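Local coordinates for teichoic acid biosynthesis protein F (Staphylococcus epidermidis, PDB 3L7I) that is a teichoic acid biosynthesis protein whose C-terminal part belongs to a family of the GT-B clan, at residues L534-P545 against L573-M583. Residues are numbered along the deposited sequence; the frame is centred on the assembly and turned at random.
Sequences LPSDKKVIMYAP and LGDDYVILLRM
Strands 539-543 and 577-581 run parallel as neighbours in a six-stranded Rossmann-like sheet, linked as a beta-alpha-beta unit by a crossover that includes helix 566-573, as in GT-B proteins. Their backbones zip together from Lys-539 N on Asp-576 O to Arg-582 N on Tyr-543 O; midway, Ile-541 N donates to Val-578 O at 2.9 Å and Ile-541 O accepts from Leu-580 N. On one face, Ile-541 sends CG1 anti to its own carbonyl carbon (chi1 -65°), and CD1 then lies over the Tyr-577 ring, 4.0 Å from its centroid, a CH-pi contact. Further along that face, Leu-581 CD2 meets the edge of the Tyr-543 ring at CD2. The opposite face, with Val-540, Met-542, Val-578 and Leu-580, is apolar: Val-540 CG2 lies beside Val-578 CG1 at 3.8 Å, Val-540 CG1 touches Leu-580 CD1, and Leu-534 CD2 comes in from the preceding loop against Val-578 CG1. Ile-601 of strand 600-602 and Leu-612 of helix 609-614 pack against Leu-580 here. At the strand entrance Lys-538, its chain bent at chi2, chi3 and chi4, wraps past Asp-576 O until NZ bonds Gly-574 O at 2.8 Å, approaching from 45° above the carbonyl plane, with a weak second bond to Tyr-577 O.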
ATOM      1  N   LEU A 534     -58.908 -21.673 -19.050  1.00 74.51           N
ATOM      2  CA  LEU A 534     -59.608 -22.757 -18.397  1.00 73.24           C
ATOM      3  C   LEU A 534     -61.017 -22.951 -18.967  1.00 75.20           C
ATOM      4  O   LEU A 534     -61.762 -21.987 -19.148  1.00 77.63           O
ATOM      5  CB  LEU A 534     -59.672 -22.484 -16.896  1.00 72.30           C
ATOM      6  CG  LEU A 534     -58.297 -22.397 -16.235  1.00 70.40           C
ATOM      7  CD1 LEU A 534     -58.399 -22.057 -14.760  1.00 69.76           C
ATOM      8  CD2 LEU A 534     -57.602 -23.713 -16.416  1.00 68.42           C
ATOM      9  N   PRO A 535     -61.375 -24.205 -19.272  1.00 85.10           N
ATOM     10  CA  PRO A 535     -62.748 -24.636 -19.545  1.00 85.54           C
ATOM     11  C   PRO A 535     -63.777 -23.972 -18.624  1.00 86.08           C
ATOM     12  O   PRO A 535     -63.450 -23.598 -17.500  1.00 84.88           O
ATOM     13  CB  PRO A 535     -62.680 -26.131 -19.259  1.00 82.57           C
ATOM     14  CG  PRO A 535     -61.291 -26.503 -19.687  1.00 81.95           C
ATOM     15  CD  PRO A 535     -60.409 -25.296 -19.472  1.00 83.30           C
ATOM     16  N   SER A 536     -65.016 -23.856 -19.093  1.00 88.89           N
ATOM     17  CA  SER A 536     -66.020 -23.031 -18.422  1.00 90.75           C
ATOM     18  C   SER A 536     -66.887 -23.784 -17.413  1.00 89.81           C
ATOM     19  O   SER A 536     -67.224 -23.249 -16.361  1.00 90.50           O
ATOM     20  CB  SER A 536     -66.922 -22.332 -19.453  1.00 94.70           C
ATOM     21  OG  SER A 536     -66.159 -21.618 -20.413  1.00 96.57           O
ATOM     22  N   ASP A 537     -67.258 -25.015 -17.738  1.00119.21           N
ATOM     23  CA  ASP A 537     -68.175 -25.778 -16.898  1.00119.40           C
ATOM     24  C   ASP A 537     -67.459 -26.472 -15.745  1.00116.65           C
ATOM     25  O   ASP A 537     -68.090 -26.973 -14.812  1.00117.40           O
ATOM     26  CB  ASP A 537     -68.871 -26.834 -17.747  1.00119.99           C
ATOM     27  CG  ASP A 537     -67.882 -27.739 -18.473  1.00117.40           C
ATOM     28  OD1 ASP A 537     -67.038 -27.210 -19.243  1.00117.23           O
ATOM     29  OD2 ASP A 537     -67.949 -28.977 -18.270  1.00116.10           O
ATOM     30  N   LYS A 538     -66.131 -26.489 -15.819  1.00 76.03           N
ATOM     31  CA  LYS A 538     -65.313 -27.362 -14.995  1.00 73.28           C
ATOM     32  C   LYS A 538     -64.813 -26.686 -13.709  1.00 72.51           C
ATOM     33  O   LYS A 538     -64.450 -25.512 -13.701  1.00 73.13           O
ATOM     34  CB  LYS A 538     -64.175 -27.949 -15.856  1.00 71.42           C
ATOM     35  CG  LYS A 538     -64.521 -29.323 -16.500  1.00 70.98           C
ATOM     36  CD  LYS A 538     -64.308 -29.407 -18.043  1.00 71.55           C
ATOM     37  CE  LYS A 538     -63.832 -30.802 -18.536  1.00 69.88           C
ATOM     38  NZ  LYS A 538     -62.352 -31.098 -18.186  1.00 67.49           N
ATOM     39  N   LYS A 539     -64.856 -27.439 -12.615  1.00 71.40           N
ATOM     40  CA  LYS A 539     -64.353 -26.975 -11.336  1.00 70.61           C
ATOM     41  C   LYS A 539     -62.841 -27.196 -11.261  1.00 68.21           C
ATOM     42  O   LYS A 539     -62.243 -27.819 -12.141  1.00 67.19           O
ATOM     43  CB  LYS A 539     -65.077 -27.671 -10.183  1.00 70.86           C
ATOM     44  CG  LYS A 539     -66.477 -27.103  -9.904  1.00 73.62           C
ATOM     45  CD  LYS A 539     -67.027 -27.519  -8.528  1.00 74.05           C
ATOM     46  CE  LYS A 539     -67.472 -28.992  -8.511  1.00 73.71           C
ATOM     47  NZ  LYS A 539     -67.544 -29.563  -7.123  1.00 73.52           N
ATOM     48  N   VAL A 540     -62.208 -26.690 -10.216  1.00 67.50           N
ATOM     49  CA  VAL A 540     -60.761 -26.521 -10.278  1.00 65.86           C
ATOM     50  C   VAL A 540     -59.990 -27.028  -9.058  1.00 64.38           C
ATOM     51  O   VAL A 540     -60.106 -26.470  -7.961  1.00 64.75           O
ATOM     52  CB  VAL A 540     -60.416 -25.043 -10.510  1.00 66.75           C
ATOM     53  CG1 VAL A 540     -58.923 -24.799 -10.317  1.00 65.27           C
ATOM     54  CG2 VAL A 540     -60.875 -24.615 -11.877  1.00 68.20           C
ATOM     55  N   ILE A 541     -59.195 -28.077  -9.265  1.00 62.90           N
ATOM     56  CA  ILE A 541     -58.289 -28.570  -8.230  1.00 61.70           C
ATOM     57  C   ILE A 541     -56.895 -27.943  -8.419  1.00 60.94           C
ATOM     58  O   ILE A 541     -56.409 -27.799  -9.559  1.00 60.83           O
ATOM     59  CB  ILE A 541     -58.193 -30.119  -8.273  1.00 60.84           C
ATOM     60  CG1 ILE A 541     -59.528 -30.753  -7.917  1.00 61.74           C
ATOM     61  CG2 ILE A 541     -57.181 -30.635  -7.300  1.00 59.90           C
ATOM     62  CD1 ILE A 541     -59.641 -32.173  -8.404  1.00 61.22           C
ATOM     63  N   MET A 542     -56.272 -27.543  -7.312  1.00 60.66           N
ATOM     64  CA  MET A 542     -54.872 -27.105  -7.344  1.00 60.03           C
ATOM     65  C   MET A 542     -53.985 -28.050  -6.567  1.00 59.16           C
ATOM     66  O   MET A 542     -54.328 -28.466  -5.467  1.00 59.24           O
ATOM     67  CB  MET A 542     -54.691 -25.703  -6.780  1.00 60.66           C
ATOM     68  CG  MET A 542     -53.638 -24.922  -7.547  1.00 60.67           C
ATOM     69  SD  MET A 542     -52.664 -23.774  -6.562  1.00 60.84           S
ATOM     70  CE  MET A 542     -53.698 -23.656  -5.119  1.00 61.27           C
ATOM     71  N   TYR A 543     -52.828 -28.366  -7.125  1.00 58.60           N
ATOM     72  CA  TYR A 543     -51.941 -29.331  -6.491  1.00 58.08           C
ATOM     73  C   TYR A 543     -50.581 -28.704  -6.290  1.00 58.12           C
ATOM     74  O   TYR A 543     -49.933 -28.318  -7.248  1.00 58.19           O
ATOM     75  CB  TYR A 543     -51.826 -30.566  -7.370  1.00 57.65           C
ATOM     76  CG  TYR A 543     -50.932 -31.634  -6.825  1.00 57.41           C
ATOM     77  CD1 TYR A 543     -50.879 -31.906  -5.468  1.00 57.63           C
ATOM     78  CD2 TYR A 543     -50.150 -32.393  -7.670  1.00 57.21           C
ATOM     79  CE1 TYR A 543     -50.049 -32.902  -4.970  1.00 57.74           C
ATOM     80  CE2 TYR A 543     -49.335 -33.381  -7.191  1.00 57.29           C
ATOM     81  CZ  TYR A 543     -49.281 -33.638  -5.845  1.00 57.60           C
ATOM     82  OH  TYR A 543     -48.446 -34.646  -5.401  1.00 58.00           O
ATOM     83  N   ALA A 544     -50.118 -28.594  -5.059  1.00 58.27           N
ATOM     84  CA  ALA A 544     -48.854 -27.900  -4.847  1.00 58.53           C
ATOM     85  C   ALA A 544     -48.010 -28.582  -3.786  1.00 58.72           C
ATOM     86  O   ALA A 544     -48.043 -28.212  -2.615  1.00 59.08           O
ATOM     87  CB  ALA A 544     -49.115 -26.466  -4.480  1.00 58.96           C
ATOM     88  N   PRO A 545     -47.239 -29.582  -4.205  1.00 58.69           N
ATOM     89  CA  PRO A 545     -46.409 -30.415  -3.339  1.00 59.19           C
ATOM     90  C   PRO A 545     -45.078 -29.747  -3.087  1.00 59.90           C
ATOM     91  O   PRO A 545     -44.526 -29.133  -4.004  1.00 59.97           O
ATOM     92  CB  PRO A 545     -46.156 -31.657  -4.201  1.00 59.05           C
ATOM     93  CG  PRO A 545     -46.724 -31.351  -5.578  1.00 58.44           C
ATOM     94  CD  PRO A 545     -47.064 -29.915  -5.626  1.00 58.43           C
ATOM     95  N   LEU A 573     -61.874 -37.838 -13.108  1.00 69.07           N
ATOM     96  CA  LEU A 573     -62.280 -36.478 -12.794  1.00 67.68           C
ATOM     97  C   LEU A 573     -62.256 -35.570 -14.016  1.00 67.61           C
ATOM     98  O   LEU A 573     -62.737 -34.441 -13.957  1.00 67.01           O
ATOM     99  CB  LEU A 573     -61.359 -35.896 -11.709  1.00 65.55           C
ATOM    100  CG  LEU A 573     -61.350 -36.638 -10.375  1.00 65.64           C
ATOM    101  CD1 LEU A 573     -60.252 -36.152  -9.462  1.00 63.84           C
ATOM    102  CD2 LEU A 573     -62.693 -36.496  -9.709  1.00 66.49           C
ATOM    103  N   GLY A 574     -61.704 -36.067 -15.116  1.00 80.24           N
ATOM    104  CA  GLY A 574     -61.486 -35.261 -16.303  1.00 78.72           C
ATOM    105  C   GLY A 574     -62.693 -34.610 -16.959  1.00 79.61           C
ATOM    106  O   GLY A 574     -62.537 -33.839 -17.911  1.00 78.53           O
ATOM    107  N   ASP A 575     -63.891 -34.910 -16.471  1.00 70.91           N
ATOM    108  CA  ASP A 575     -65.098 -34.350 -17.064  1.00 72.47           C
ATOM    109  C   ASP A 575     -65.737 -33.351 -16.119  1.00 71.55           C
ATOM    110  O   ASP A 575     -66.575 -32.554 -16.525  1.00 72.55           O
ATOM    111  CB  ASP A 575     -66.113 -35.443 -17.440  1.00 77.26           C
ATOM    112  CG  ASP A 575     -65.708 -36.240 -18.690  1.00 80.49           C
ATOM    113  OD1 ASP A 575     -65.019 -35.686 -19.586  1.00 78.54           O
ATOM    114  OD2 ASP A 575     -66.102 -37.428 -18.780  1.00 85.76           O
ATOM    115  N   ASP A 576     -65.347 -33.394 -14.855  1.00 70.79           N
ATOM    116  CA  ASP A 576     -65.896 -32.470 -13.871  1.00 69.48           C
ATOM    117  C   ASP A 576     -64.862 -31.418 -13.471  1.00 66.93           C
ATOM    118  O   ASP A 576     -65.217 -30.307 -13.077  1.00 66.56           O
ATOM    119  CB  ASP A 576     -66.376 -33.224 -12.623  1.00 72.27           C
ATOM    120  CG  ASP A 576     -67.576 -34.134 -12.900  1.00 77.86           C
ATOM    121  OD1 ASP A 576     -68.551 -33.663 -13.533  1.00 79.38           O
ATOM    122  OD2 ASP A 576     -67.551 -35.315 -12.460  1.00 81.27           O
ATOM    123  N   TYR A 577     -63.587 -31.775 -13.592  1.00 65.72           N
ATOM    124  CA  TYR A 577     -62.495 -30.970 -13.052  1.00 63.75           C
ATOM    125  C   TYR A 577     -61.389 -30.620 -14.033  1.00 63.29           C
ATOM    126  O   TYR A 577     -61.153 -31.285 -15.045  1.00 64.26           O
ATOM    127  CB  TYR A 577     -61.834 -31.694 -11.882  1.00 62.74           C
ATOM    128  CG  TYR A 577     -62.675 -31.790 -10.643  1.00 62.94           C
ATOM    129  CD1 TYR A 577     -62.642 -30.786  -9.682  1.00 61.95           C
ATOM    130  CD2 TYR A 577     -63.496 -32.896 -10.423  1.00 64.42           C
ATOM    131  CE1 TYR A 577     -63.413 -30.878  -8.541  1.00 62.42           C
ATOM    132  CE2 TYR A 577     -64.267 -32.999  -9.290  1.00 65.95           C
ATOM    133  CZ  TYR A 577     -64.224 -31.988  -8.346  1.00 64.45           C
ATOM    134  OH  TYR A 577     -64.996 -32.083  -7.203  1.00 67.63           O
ATOM    135  N   VAL A 578     -60.678 -29.568 -13.686  1.00 62.00           N
ATOM    136  CA  VAL A 578     -59.407 -29.313 -14.302  1.00 61.47           C
ATOM    137  C   VAL A 578     -58.401 -29.195 -13.146  1.00 59.91           C
ATOM    138  O   VAL A 578     -58.751 -28.703 -12.066  1.00 59.24           O
ATOM    139  CB  VAL A 578     -59.512 -28.071 -15.163  1.00 61.99           C
ATOM    140  CG1 VAL A 578     -59.022 -26.848 -14.407  1.00 60.87           C
ATOM    141  CG2 VAL A 578     -58.757 -28.284 -16.428  1.00 62.78           C
ATOM    142  N   ILE A 579     -57.179 -29.679 -13.317  1.00 59.57           N
ATOM    143  CA  ILE A 579     -56.232 -29.629 -12.192  1.00 58.39           C
ATOM    144  C   ILE A 579     -55.008 -28.721 -12.432  1.00 57.92           C
ATOM    145  O   ILE A 579     -54.300 -28.873 -13.441  1.00 58.55           O
ATOM    146  CB  ILE A 579     -55.790 -31.047 -11.772  1.00 58.58           C
ATOM    147  CG1 ILE A 579     -54.956 -30.995 -10.509  1.00 57.64           C
ATOM    148  CG2 ILE A 579     -55.028 -31.754 -12.891  1.00 59.49           C
ATOM    149  CD1 ILE A 579     -54.485 -32.396 -10.099  1.00 58.16           C
ATOM    150  N   LEU A 580     -54.773 -27.765 -11.532  1.00 57.11           N
ATOM    151  CA  LEU A 580     -53.618 -26.865 -11.684  1.00 56.94           C
ATOM    152  C   LEU A 580     -52.395 -27.410 -10.962  1.00 56.54           C
ATOM    153  O   LEU A 580     -52.437 -27.621  -9.743  1.00 55.97           O
ATOM    154  CB  LEU A 580     -53.937 -25.463 -11.169  1.00 56.70           C
ATOM    155  CG  LEU A 580     -55.235 -24.842 -11.676  1.00 57.31           C
ATOM    156  CD1 LEU A 580     -55.400 -23.402 -11.237  1.00 57.43           C
ATOM    157  CD2 LEU A 580     -55.266 -24.955 -13.183  1.00 58.33           C
ATOM    158  N   LEU A 581     -51.315 -27.653 -11.703  1.00 57.11           N
ATOM    159  CA  LEU A 581     -50.094 -28.188 -11.110  1.00 57.11           C
ATOM    160  C   LEU A 581     -49.092 -27.066 -10.813  1.00 57.12           C
ATOM    161  O   LEU A 581     -48.525 -26.455 -11.736  1.00 57.87           O
ATOM    162  CB  LEU A 581     -49.447 -29.229 -12.029  1.00 58.12           C
ATOM    163  CG  LEU A 581     -50.319 -30.355 -12.572  1.00 58.63           C
ATOM    164  CD1 LEU A 581     -49.526 -31.263 -13.496  1.00 59.97           C
ATOM    165  CD2 LEU A 581     -50.960 -31.178 -11.456  1.00 58.17           C
ATOM    166  N   ARG A 582     -48.873 -26.795  -9.529  1.00 56.57           N
ATOM    167  CA  ARG A 582     -47.895 -25.805  -9.119  1.00 56.84           C
ATOM    168  C   ARG A 582     -46.661 -26.480  -8.545  1.00 57.31           C
ATOM    169  O   ARG A 582     -46.613 -26.793  -7.359  1.00 57.02           O
ATOM    170  CB  ARG A 582     -48.507 -24.853  -8.094  1.00 56.30           C
ATOM    171  CG  ARG A 582     -47.490 -23.898  -7.476  1.00 56.82           C
ATOM    172  CD  ARG A 582     -48.029 -22.487  -7.314  1.00 56.96           C
ATOM    173  NE  ARG A 582     -47.655 -21.678  -8.457  1.00 57.84           N
ATOM    174  CZ  ARG A 582     -46.996 -20.530  -8.376  1.00 58.82           C
ATOM    175  NH1 ARG A 582     -46.668 -20.015  -7.194  1.00 59.00           N
ATOM    176  NH2 ARG A 582     -46.693 -19.877  -9.490  1.00 59.86           N
ATOM    177  N   MET A 583     -45.656 -26.676  -9.383  1.00 58.32           N
ATOM    178  CA  MET A 583     -44.466 -27.432  -9.007  1.00 59.17           C
ATOM    179  C   MET A 583     -43.224 -26.565  -8.875  1.00 60.44           C
ATOM    180  O   MET A 583     -43.187 -25.458  -9.387  1.00 62.28           O
ATOM    181  CB  MET A 583     -44.189 -28.471 -10.088  1.00 60.06           C
ATOM    182  CG  MET A 583     -45.449 -28.965 -10.764  1.00 59.49           C
ATOM    183  SD  MET A 583     -46.261 -30.101  -9.642  1.00 58.76           S
ATOM    184  CE  MET A 583     -45.207 -31.536  -9.879  1.00 60.31           C
TER